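Local coordinates for exotoxin A (Pseudomonas aeruginosa, PDB 1IKP), which transfers ADP-ribose from NAD, as a three-domain secreted toxin whose target in host cells is elongation factor 2, at residues 6-11 with 26-31; 109-114 with 272-277; 243-248 with 380-385. The protein carries 2 engineered substitutions. All blocks are in the same frame, centred on the assembly; numbering follows the deposited sequence.

Contact 1: residues 6-11 with 26-31; sequences DLWNEC and SRMSVD
Ser-26 at chi1 175° holds OG opposite its backbone N and toward helix 7-10, where Leu-7 N donates to it over 2.9 Å in a nearly straight bond (175°). Trp-8 has CG anti to its carbonyl carbon (chi1 -65°), which sends the indole across to the strand, its side chain crossing that of Met-28 at about a right angle. There the far end of its six-membered ring meets Met-28, CH2 lying 3.5 Å from Met-28 CB, while Ser-29 O lies in the ring plane at the edge, 3.5 Å from CZ3 of Trp-8. Met-28 CG lies over the rim of one indole face, and SD stands obliquely 5.2 Å from the ring centroid, a Met-aromatic contact; the same sulfur touches Leu-7 CD2 at 4.1 Å. A water near the rim of that indole face joins the segments: it accepts from Trp-8 N and donates to Asp-6 OD1 and Arg-27 O. Asp-6 is the N-cap of the helix, its OD1 taking Asn-9 N from well above the carboxylate plane. Leu-7 and Met-28 pack on Phe-151 of one sheet, while Leu-7 and Trp-8 also reach strands 40-49 and 164-176 of the other, so the contact lies between two sheets of the receptor-binding domain. The N-H groups of the first helical turn are thus shared among cap, serine and water, while sulfur and indole close the apolar side.

Contact 2: residues 109-114 with 272-277; sequences KPSNIK and FTRHRQ
Ser-111 and Arg-274 mark the closest backbone approach, with CA atoms 6.5 Å apart, where the turn leading into strand 112-120 faces an irregular loop. No direct hydrogen bond joins the two segments, and two waters mediate instead. The Ser-111 hydroxyl sits over one face of the Arg-274 guanidinium; OG is 3.2 Å from NH1, but the angle is too poor for a hydrogen bond, and OG also rests 3.5 Å from Arg-274 CG. A bend at chi3 (63°) folds the arginine back on its own loop, where NE donates to Arg-276 O over 3.1 Å, nearly along the C=O axis and tilted from the guanidinium plane. One water lies in that plane at the edge, accepting from NH1 of Arg-274 and from Ser-111 N, each at 3.0 Å. The other donates to Ser-111 OG and accepts from Arg-276 N, both over 2.9 Å, and lies above the guanidinium near its rim. Glu-136 OE2 also joins the two segments, hydrogen-bonded to both Ser-111 OG and His-275 N, while His-275 ND1 bonds Glu-80. This surface contact thus sets the receptor-binding domain against a loop of the targeting domain. Strands 97-106 and 126-136 flank strand 112-120, and the loop runs from helix 255-265 to helix 282-300, on which Phe-272 and Gln-277 pack.

Contact 3: residues 243-248 with 380-385; sequences VISHRL and AGPADS
Arg-247 grips the backbone of the 380-385 loop through NH1, which donates to Asp-384 O over 3.0 Å at an N-H...O angle of 155°. The oxygen lies close to the guanidinium plane, at its edge, whereas the donor stands well above the carbonyl plane. An extended chain from CG to NE, with CG anti to the backbone N (chi1 -173°), carries the group across from the strand. Its other nitrogens are engaged too: NE forms a salt bridge with Asp-366 and NH2 one with Asp-387, so the guanidinium is fixed in rotation. The loop is itself firm there, since Pro-382 O accepts from both N and OG of Ser-385, the hydroxyl at 2.6 Å in the carbonyl plane.

Toward Ala-380 the fit is looser. Ser-245 OG meets Pro-382 CG at 3.9 Å, and Val-243 CG2 approaches O of the exposed Ala-380 at 3.8 Å, both van der Waals contacts. Asp-384 is likewise exposed, and its carboxylate turns to Thr-90 instead of the arginine. Strand 245-248 runs between strands 126-136 and 367-371, parallel to the first and antiparallel to the second, while 380-385 belongs to the connection between strand 367-371 and strand 389-393.

Overall arrangement
Contact 1 closes first along the chain, at the far end of the receptor-binding domain, its centre about 26 Å from that of contact 2 and about 33 Å from that of contact 3. Contacts 2 and 3 have centres about 21 Å apart and touch through Thr-273 and Leu-248; their segments alternate along the chain. Both reach the large mixed sheet, in which strand 126-136 lies between strands 112-120 and 245-248; contact 1 sits between that sheet and edge strand 24-29 of the six-stranded sheet. Contact 1 is therefore internal to one domain, while contacts 2 and 3 join sequence of the binding and targeting families, tying the two parts of the toxin together.

Contact 1: residues 6-11 with 26-31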
loop_
_atom_site.group_PDB
_atom_site.type_symbol
_atom_site.label_atom_id
_atom_site.label_comp_id
_atom_site.label_asym_id
_atom_site.label_seq_id
_atom_site.Cartn_x
_atom_site.Cartn_y
_atom_site.Cartn_z
ATOM N N ASP A 6 -37.485 12.484 1.529
ATOM C CA ASP A 6 -37.098 11.397 0.631
ATOM C C ASP A 6 -35.867 11.850 -0.132
ATOM O O ASP A 6 -35.964 12.521 -1.153
ATOM C CB ASP A 6 -38.243 11.101 -0.345
ATOM C CG ASP A 6 -38.002 9.854 -1.170
ATOM O OD1 ASP A 6 -36.829 9.539 -1.455
ATOM O OD2 ASP A 6 -38.995 9.194 -1.550
ATOM N N LEU A 7 -34.702 11.475 0.385
ATOM C CA LEU A 7 -33.430 11.869 -0.199
ATOM C C LEU A 7 -33.267 11.622 -1.695
ATOM O O LEU A 7 -32.924 12.532 -2.459
ATOM C CB LEU A 7 -32.294 11.166 0.551
ATOM C CG LEU A 7 -30.857 11.386 0.072
ATOM C CD1 LEU A 7 -30.411 12.803 0.364
ATOM C CD2 LEU A 7 -29.956 10.384 0.777
ATOM N N TRP A 8 -33.521 10.397 -2.123
ATOM C CA TRP A 8 -33.324 10.081 -3.523
ATOM C C TRP A 8 -34.360 10.595 -4.489
ATOM O O TRP A 8 -34.095 10.688 -5.682
ATOM C CB TRP A 8 -33.137 8.579 -3.696
ATOM C CG TRP A 8 -31.890 8.137 -3.035
ATOM C CD1 TRP A 8 -30.752 8.877 -2.873
ATOM C CD2 TRP A 8 -31.628 6.864 -2.458
ATOM N NE1 TRP A 8 -29.801 8.147 -2.235
ATOM C CE2 TRP A 8 -30.301 6.902 -1.962
ATOM C CE3 TRP A 8 -32.374 5.690 -2.312
ATOM C CZ2 TRP A 8 -29.702 5.809 -1.328
ATOM C CZ3 TRP A 8 -31.783 4.598 -1.682
ATOM C CH2 TRP A 8 -30.456 4.666 -1.198
ATOM N N ASN A 9 -35.535 10.939 -3.992
ATOM C CA ASN A 9 -36.544 11.452 -4.896
ATOM C C ASN A 9 -36.563 12.969 -4.911
ATOM O O ASN A 9 -36.687 13.575 -5.972
ATOM C CB ASN A 9 -37.917 10.897 -4.528
ATOM C CG ASN A 9 -38.109 9.476 -5.017
ATOM O OD1 ASN A 9 -38.069 9.214 -6.220
ATOM N ND2 ASN A 9 -38.311 8.548 -4.089
ATOM N N GLU A 10 -36.391 13.579 -3.745
ATOM C CA GLU A 10 -36.434 15.034 -3.629
ATOM C C GLU A 10 -35.108 15.738 -3.864
ATOM O O GLU A 10 -35.076 16.898 -4.266
ATOM C CB GLU A 10 -36.944 15.431 -2.246
ATOM C CG GLU A 10 -38.379 15.044 -1.948
ATOM C CD GLU A 10 -38.672 15.027 -0.454
ATOM O OE1 GLU A 10 -38.147 15.892 0.276
ATOM O OE2 GLU A 10 -39.440 14.153 -0.016
ATOM N N CYS A 11 -34.007 15.048 -3.598
ATOM C CA CYS A 11 -32.706 15.670 -3.751
ATOM C C CYS A 11 -31.874 15.148 -4.917
ATOM O O CYS A 11 -30.673 15.425 -4.986
ATOM C CB CYS A 11 -31.929 15.537 -2.432
ATOM S SG CYS A 11 -32.848 16.101 -0.954
ATOM N N SER A 26 -34.112 10.443 6.351
ATOM C CA SER A 26 -34.611 9.773 5.161
ATOM C C SER A 26 -34.134 8.337 5.123
ATOM O O SER A 26 -32.946 8.057 5.310
ATOM C CB SER A 26 -34.132 10.476 3.884
ATOM O OG SER A 26 -34.535 9.743 2.732
ATOM N N ARG A 27 -35.065 7.427 4.873
ATOM C CA ARG A 27 -34.727 6.025 4.774
ATOM C C ARG A 27 -34.052 5.853 3.424
ATOM O O ARG A 27 -34.397 6.525 2.460
ATOM C CB ARG A 27 -35.996 5.166 4.854
ATOM C CG ARG A 27 -36.534 4.957 6.270
ATOM C CD ARG A 27 -35.742 3.887 7.023
ATOM N NE ARG A 27 -36.143 3.789 8.427
ATOM C CZ ARG A 27 -35.578 2.970 9.312
ATOM N NH1 ARG A 27 -34.587 2.165 8.942
ATOM N NH2 ARG A 27 -35.986 2.972 10.572
ATOM N N MET A 28 -33.053 4.986 3.376
ATOM C CA MET A 28 -32.329 4.705 2.145
ATOM C C MET A 28 -32.524 3.213 1.942
ATOM O O MET A 28 -31.852 2.400 2.586
ATOM C CB MET A 28 -30.839 5.022 2.308
ATOM C CG MET A 28 -30.540 6.512 2.542
ATOM S SD MET A 28 -28.756 6.905 2.652
ATOM C CE MET A 28 -28.227 5.864 4.040
ATOM N N SER A 29 -33.458 2.853 1.070
ATOM C CA SER A 29 -33.755 1.449 0.817
ATOM C C SER A 29 -33.286 0.975 -0.555
ATOM O O SER A 29 -33.549 1.618 -1.567
ATOM C CB SER A 29 -35.260 1.209 0.942
ATOM O OG SER A 29 -35.755 1.710 2.169
ATOM N N VAL A 30 -32.597 -0.159 -0.564
ATOM C CA VAL A 30 -32.082 -0.761 -1.785
ATOM C C VAL A 30 -32.651 -2.173 -1.894
ATOM O O VAL A 30 -32.775 -2.870 -0.889
ATOM C CB VAL A 30 -30.540 -0.825 -1.752
ATOM C CG1 VAL A 30 -30.023 -1.564 -2.964
ATOM C CG2 VAL A 30 -29.965 0.591 -1.707
ATOM N N ASP A 31 -33.003 -2.584 -3.112
ATOM C CA ASP A 31 -33.562 -3.912 -3.359
ATOM C C ASP A 31 -32.666 -4.968 -2.723
ATOM O O ASP A 31 -31.500 -5.112 -3.096
ATOM C CB ASP A 31 -33.660 -4.166 -4.866
ATOM C CG ASP A 31 -34.438 -5.432 -5.202
ATOM O OD1 ASP A 31 -34.239 -6.464 -4.525
ATOM O OD2 ASP A 31 -35.244 -5.395 -6.156
HETATM O O HOH W 1 -34.443 8.112 -0.188
#

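Contact 2: residues 109-114 with 272-277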
loop_
_atom_site.group_PDB
_atom_site.type_symbol
_atom_site.label_atom_id
_atom_site.label_comp_id
_atom_site.label_asym_id
_atom_site.label_seq_id
_atom_site.Cartn_x
_atom_site.Cartn_y
_atom_site.Cartn_z
ATOM N N LYS A 109 -16.856 -10.534 0.357
ATOM C CA LYS A 109 -16.559 -9.118 0.385
ATOM C C LYS A 109 -15.760 -8.650 1.589
ATOM O O LYS A 109 -15.738 -9.299 2.643
ATOM C CB LYS A 109 -17.862 -8.339 0.377
ATOM C CG LYS A 109 -18.724 -8.584 1.621
ATOM C CD LYS A 109 -19.944 -7.665 1.625
ATOM C CE LYS A 109 -20.934 -8.033 2.709
ATOM N NZ LYS A 109 -21.521 -9.382 2.446
ATOM N N PRO A 110 -15.051 -7.529 1.425
ATOM C CA PRO A 110 -14.262 -6.923 2.493
ATOM C C PRO A 110 -15.348 -6.530 3.515
ATOM O O PRO A 110 -16.500 -6.316 3.142
ATOM C CB PRO A 110 -13.671 -5.688 1.820
ATOM C CG PRO A 110 -13.513 -6.124 0.394
ATOM C CD PRO A 110 -14.777 -6.876 0.126
ATOM N N SER A 111 -14.984 -6.420 4.785
ATOM C CA SER A 111 -15.965 -6.068 5.812
ATOM C C SER A 111 -15.927 -4.600 6.236
ATOM O O SER A 111 -16.249 -4.264 7.370
ATOM C CB SER A 111 -15.775 -6.979 7.037
ATOM O OG SER A 111 -14.450 -6.983 7.534
ATOM N N ASN A 112 -15.565 -3.725 5.305
ATOM C CA ASN A 112 -15.476 -2.308 5.592
ATOM C C ASN A 112 -16.098 -1.494 4.474
ATOM O O ASN A 112 -16.424 -2.023 3.401
ATOM C CB ASN A 112 -14.002 -1.893 5.763
ATOM C CG ASN A 112 -13.147 -2.191 4.535
ATOM O OD1 ASN A 112 -13.242 -1.522 3.497
ATOM N ND2 ASN A 112 -12.295 -3.213 4.651
ATOM N N ILE A 113 -16.299 -0.214 4.764
ATOM C CA ILE A 113 -16.756 0.720 3.732
ATOM C C ILE A 113 -15.621 1.713 3.472
ATOM O O ILE A 113 -14.681 1.851 4.279
ATOM C CB ILE A 113 -18.005 1.560 4.134
ATOM C CG1 ILE A 113 -17.697 2.499 5.297
ATOM C CG2 ILE A 113 -19.173 0.664 4.341
ATOM C CD1 ILE A 113 -18.824 3.515 5.527
ATOM N N LYS A 114 -15.705 2.390 2.318
ATOM C CA LYS A 114 -14.745 3.455 2.005
ATOM C C LYS A 114 -15.558 4.738 2.019
ATOM O O LYS A 114 -16.740 4.731 1.671
ATOM C CB LYS A 114 -14.144 3.333 0.599
ATOM C CG LYS A 114 -13.424 2.035 0.324
ATOM C CD LYS A 114 -12.352 1.739 1.358
ATOM C CE LYS A 114 -11.544 0.495 0.959
ATOM N NZ LYS A 114 -11.051 -0.148 2.179
ATOM N N PHE A 272 -6.160 -6.915 8.603
ATOM C CA PHE A 272 -5.791 -6.853 10.017
ATOM C C PHE A 272 -6.653 -5.957 10.898
ATOM O O PHE A 272 -6.477 -5.926 12.119
ATOM C CB PHE A 272 -4.322 -6.473 10.125
ATOM C CG PHE A 272 -3.417 -7.477 9.472
ATOM C CD1 PHE A 272 -3.149 -8.695 10.096
ATOM C CD2 PHE A 272 -2.906 -7.250 8.200
ATOM C CE1 PHE A 272 -2.388 -9.684 9.457
ATOM C CE2 PHE A 272 -2.140 -8.231 7.544
ATOM C CZ PHE A 272 -1.884 -9.455 8.181
ATOM N N THR A 273 -7.576 -5.223 10.282
ATOM C CA THR A 273 -8.489 -4.357 11.021
ATOM C C THR A 273 -9.889 -4.960 10.992
ATOM O O THR A 273 -10.851 -4.342 11.478
ATOM C CB THR A 273 -8.531 -2.918 10.429
ATOM O OG1 THR A 273 -8.627 -2.981 9.005
ATOM C CG2 THR A 273 -7.297 -2.134 10.832
ATOM N N ARG A 274 -10.021 -6.164 10.438
ATOM C CA ARG A 274 -11.322 -6.817 10.367
ATOM C C ARG A 274 -11.991 -7.047 11.724
ATOM O O ARG A 274 -11.329 -7.340 12.730
ATOM C CB ARG A 274 -11.235 -8.173 9.663
ATOM C CG ARG A 274 -11.156 -8.074 8.162
ATOM C CD ARG A 274 -10.932 -9.425 7.543
ATOM N NE ARG A 274 -12.044 -10.335 7.792
ATOM C CZ ARG A 274 -13.160 -10.386 7.074
ATOM N NH1 ARG A 274 -13.350 -9.575 6.038
ATOM N NH2 ARG A 274 -14.095 -11.280 7.382
ATOM N N HIS A 275 -13.316 -6.930 11.728
ATOM C CA HIS A 275 -14.124 -7.156 12.929
ATOM C C HIS A 275 -13.952 -8.613 13.368
ATOM O O HIS A 275 -13.883 -8.916 14.562
ATOM C CB HIS A 275 -15.589 -6.860 12.597
ATOM C CG HIS A 275 -16.539 -7.068 13.738
ATOM N ND1 HIS A 275 -16.365 -6.488 14.974
ATOM C CD2 HIS A 275 -17.718 -7.729 13.793
ATOM C CE1 HIS A 275 -17.401 -6.778 15.744
ATOM N NE2 HIS A 275 -18.235 -7.530 15.049
ATOM N N ARG A 276 -13.887 -9.515 12.399
ATOM C CA ARG A 276 -13.706 -10.928 12.709
ATOM C C ARG A 276 -12.553 -11.471 11.888
ATOM O O ARG A 276 -12.506 -11.266 10.678
ATOM C CB ARG A 276 -14.998 -11.689 12.427
ATOM C CG ARG A 276 -16.155 -11.089 13.196
ATOM C CD ARG A 276 -17.292 -12.050 13.445
ATOM N NE ARG A 276 -18.241 -11.440 14.370
ATOM C CZ ARG A 276 -19.389 -11.985 14.749
ATOM N NH1 ARG A 276 -19.752 -13.174 14.283
ATOM N NH2 ARG A 276 -20.174 -11.337 15.600
ATOM N N GLN A 277 -11.612 -12.125 12.567
ATOM C CA GLN A 277 -10.429 -12.695 11.927
ATOM C C GLN A 277 -10.744 -13.899 11.056
ATOM O O GLN A 277 -11.373 -14.852 11.512
ATOM C CB GLN A 277 -9.406 -13.148 12.973
ATOM C CG GLN A 277 -8.665 -12.053 13.705
ATOM C CD GLN A 277 -7.573 -12.615 14.602
ATOM O OE1 GLN A 277 -6.664 -13.304 14.136
ATOM N NE2 GLN A 277 -7.659 -12.326 15.895
HETATM O O HOH W 2 -12.026 -7.061 5.150
HETATM O O HOH W 3 -14.811 -8.852 9.753
#

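Contact 3: residues 243-248 with 380-385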
loop_
_atom_site.group_PDB
_atom_site.type_symbol
_atom_site.label_atom_id
_atom_site.label_comp_id
_atom_site.label_asym_id
_atom_site.label_seq_id
_atom_site.Cartn_x
_atom_site.Cartn_y
_atom_site.Cartn_z
ATOM N N VAL A 243 -1.314 12.930 -5.408
ATOM C CA VAL A 243 -1.452 11.498 -5.570
ATOM C C VAL A 243 -2.621 10.945 -4.757
ATOM O O VAL A 243 -3.004 11.492 -3.706
ATOM C CB VAL A 243 -0.157 10.740 -5.175
ATOM C CG1 VAL A 243 1.007 11.181 -6.067
ATOM C CG2 VAL A 243 0.185 10.984 -3.737
ATOM N N ILE A 244 -3.204 9.878 -5.269
ATOM C CA ILE A 244 -4.305 9.224 -4.576
ATOM C C ILE A 244 -3.767 8.674 -3.270
ATOM O O ILE A 244 -2.682 8.081 -3.235
ATOM C CB ILE A 244 -4.851 8.047 -5.392
ATOM C CG1 ILE A 244 -5.417 8.558 -6.731
ATOM C CG2 ILE A 244 -5.927 7.313 -4.621
ATOM C CD1 ILE A 244 -5.632 7.435 -7.728
ATOM N N SER A 245 -4.498 8.880 -2.184
ATOM C CA SER A 245 -4.049 8.307 -0.921
ATOM C C SER A 245 -5.172 7.645 -0.173
ATOM O O SER A 245 -6.330 7.939 -0.382
ATOM C CB SER A 245 -3.420 9.372 -0.014
ATOM O OG SER A 245 -4.409 10.245 0.554
ATOM N N HIS A 246 -4.801 6.707 0.693
ATOM C CA HIS A 246 -5.728 6.023 1.583
ATOM C C HIS A 246 -5.236 6.352 3.001
ATOM O O HIS A 246 -4.074 6.701 3.208
ATOM C CB HIS A 246 -5.634 4.504 1.442
ATOM C CG HIS A 246 -6.497 3.908 0.373
ATOM N ND1 HIS A 246 -6.135 3.889 -0.960
ATOM C CD2 HIS A 246 -7.677 3.247 0.454
ATOM C CE1 HIS A 246 -7.056 3.237 -1.648
ATOM N NE2 HIS A 246 -8.000 2.836 -0.819
ATOM N N ARG A 247 -6.134 6.274 3.974
ATOM C CA ARG A 247 -5.753 6.443 5.385
ATOM C C ARG A 247 -6.555 5.425 6.178
ATOM O O ARG A 247 -7.765 5.239 5.945
ATOM C CB ARG A 247 -6.001 7.870 5.896
ATOM C CG ARG A 247 -5.439 8.100 7.307
ATOM C CD ARG A 247 -5.105 9.580 7.562
ATOM N NE ARG A 247 -4.528 9.793 8.882
ATOM C CZ ARG A 247 -3.582 10.685 9.176
ATOM N NH1 ARG A 247 -3.052 11.483 8.254
ATOM N NH2 ARG A 247 -3.173 10.788 10.433
ATOM N N LEU A 248 -5.863 4.714 7.082
ATOM C CA LEU A 248 -6.493 3.690 7.905
ATOM C C LEU A 248 -6.090 3.929 9.354
ATOM O O LEU A 248 -4.913 3.960 9.698
ATOM C CB LEU A 248 -6.015 2.292 7.471
ATOM C CG LEU A 248 -6.600 1.125 8.281
ATOM C CD1 LEU A 248 -8.106 1.109 8.225
ATOM C CD2 LEU A 248 -6.031 -0.192 7.728
ATOM N N ALA A 380 5.313 12.149 -2.111
ATOM C CA ALA A 380 4.981 12.720 -0.812
ATOM C C ALA A 380 3.501 12.609 -0.512
ATOM O O ALA A 380 2.664 12.705 -1.407
ATOM C CB ALA A 380 5.420 14.185 -0.758
ATOM N N GLY A 381 3.192 12.403 0.762
ATOM C CA GLY A 381 1.805 12.294 1.155
ATOM C C GLY A 381 1.250 13.662 1.518
ATOM O O GLY A 381 1.949 14.682 1.393
ATOM N N PRO A 382 -0.011 13.713 1.963
ATOM C CA PRO A 382 -0.701 14.949 2.366
ATOM C C PRO A 382 0.043 15.641 3.500
ATOM O O PRO A 382 0.752 15.001 4.261
ATOM C CB PRO A 382 -2.066 14.452 2.838
ATOM C CG PRO A 382 -2.309 13.263 1.978
ATOM C CD PRO A 382 -0.950 12.571 1.928
ATOM N N ALA A 383 -0.136 16.950 3.633
ATOM C CA ALA A 383 0.537 17.674 4.709
ATOM C C ALA A 383 0.148 17.071 6.067
ATOM O O ALA A 383 0.976 16.995 6.982
ATOM C CB ALA A 383 0.168 19.161 4.657
ATOM N N ASP A 384 -1.102 16.616 6.172
ATOM C CA ASP A 384 -1.634 16.005 7.398
ATOM C C ASP A 384 -1.110 14.599 7.671
ATOM O O ASP A 384 -1.508 13.975 8.654
ATOM C CB ASP A 384 -3.168 15.903 7.336
ATOM C CG ASP A 384 -3.862 17.220 7.571
ATOM O OD1 ASP A 384 -5.108 17.222 7.532
ATOM O OD2 ASP A 384 -3.180 18.244 7.795
ATOM N N SER A 385 -0.236 14.092 6.807
ATOM C CA SER A 385 0.268 12.729 6.998
ATOM C C SER A 385 1.587 12.600 7.743
ATOM O O SER A 385 2.100 11.494 7.888
ATOM C CB SER A 385 0.373 11.995 5.654
ATOM O OG SER A 385 1.385 12.544 4.826
#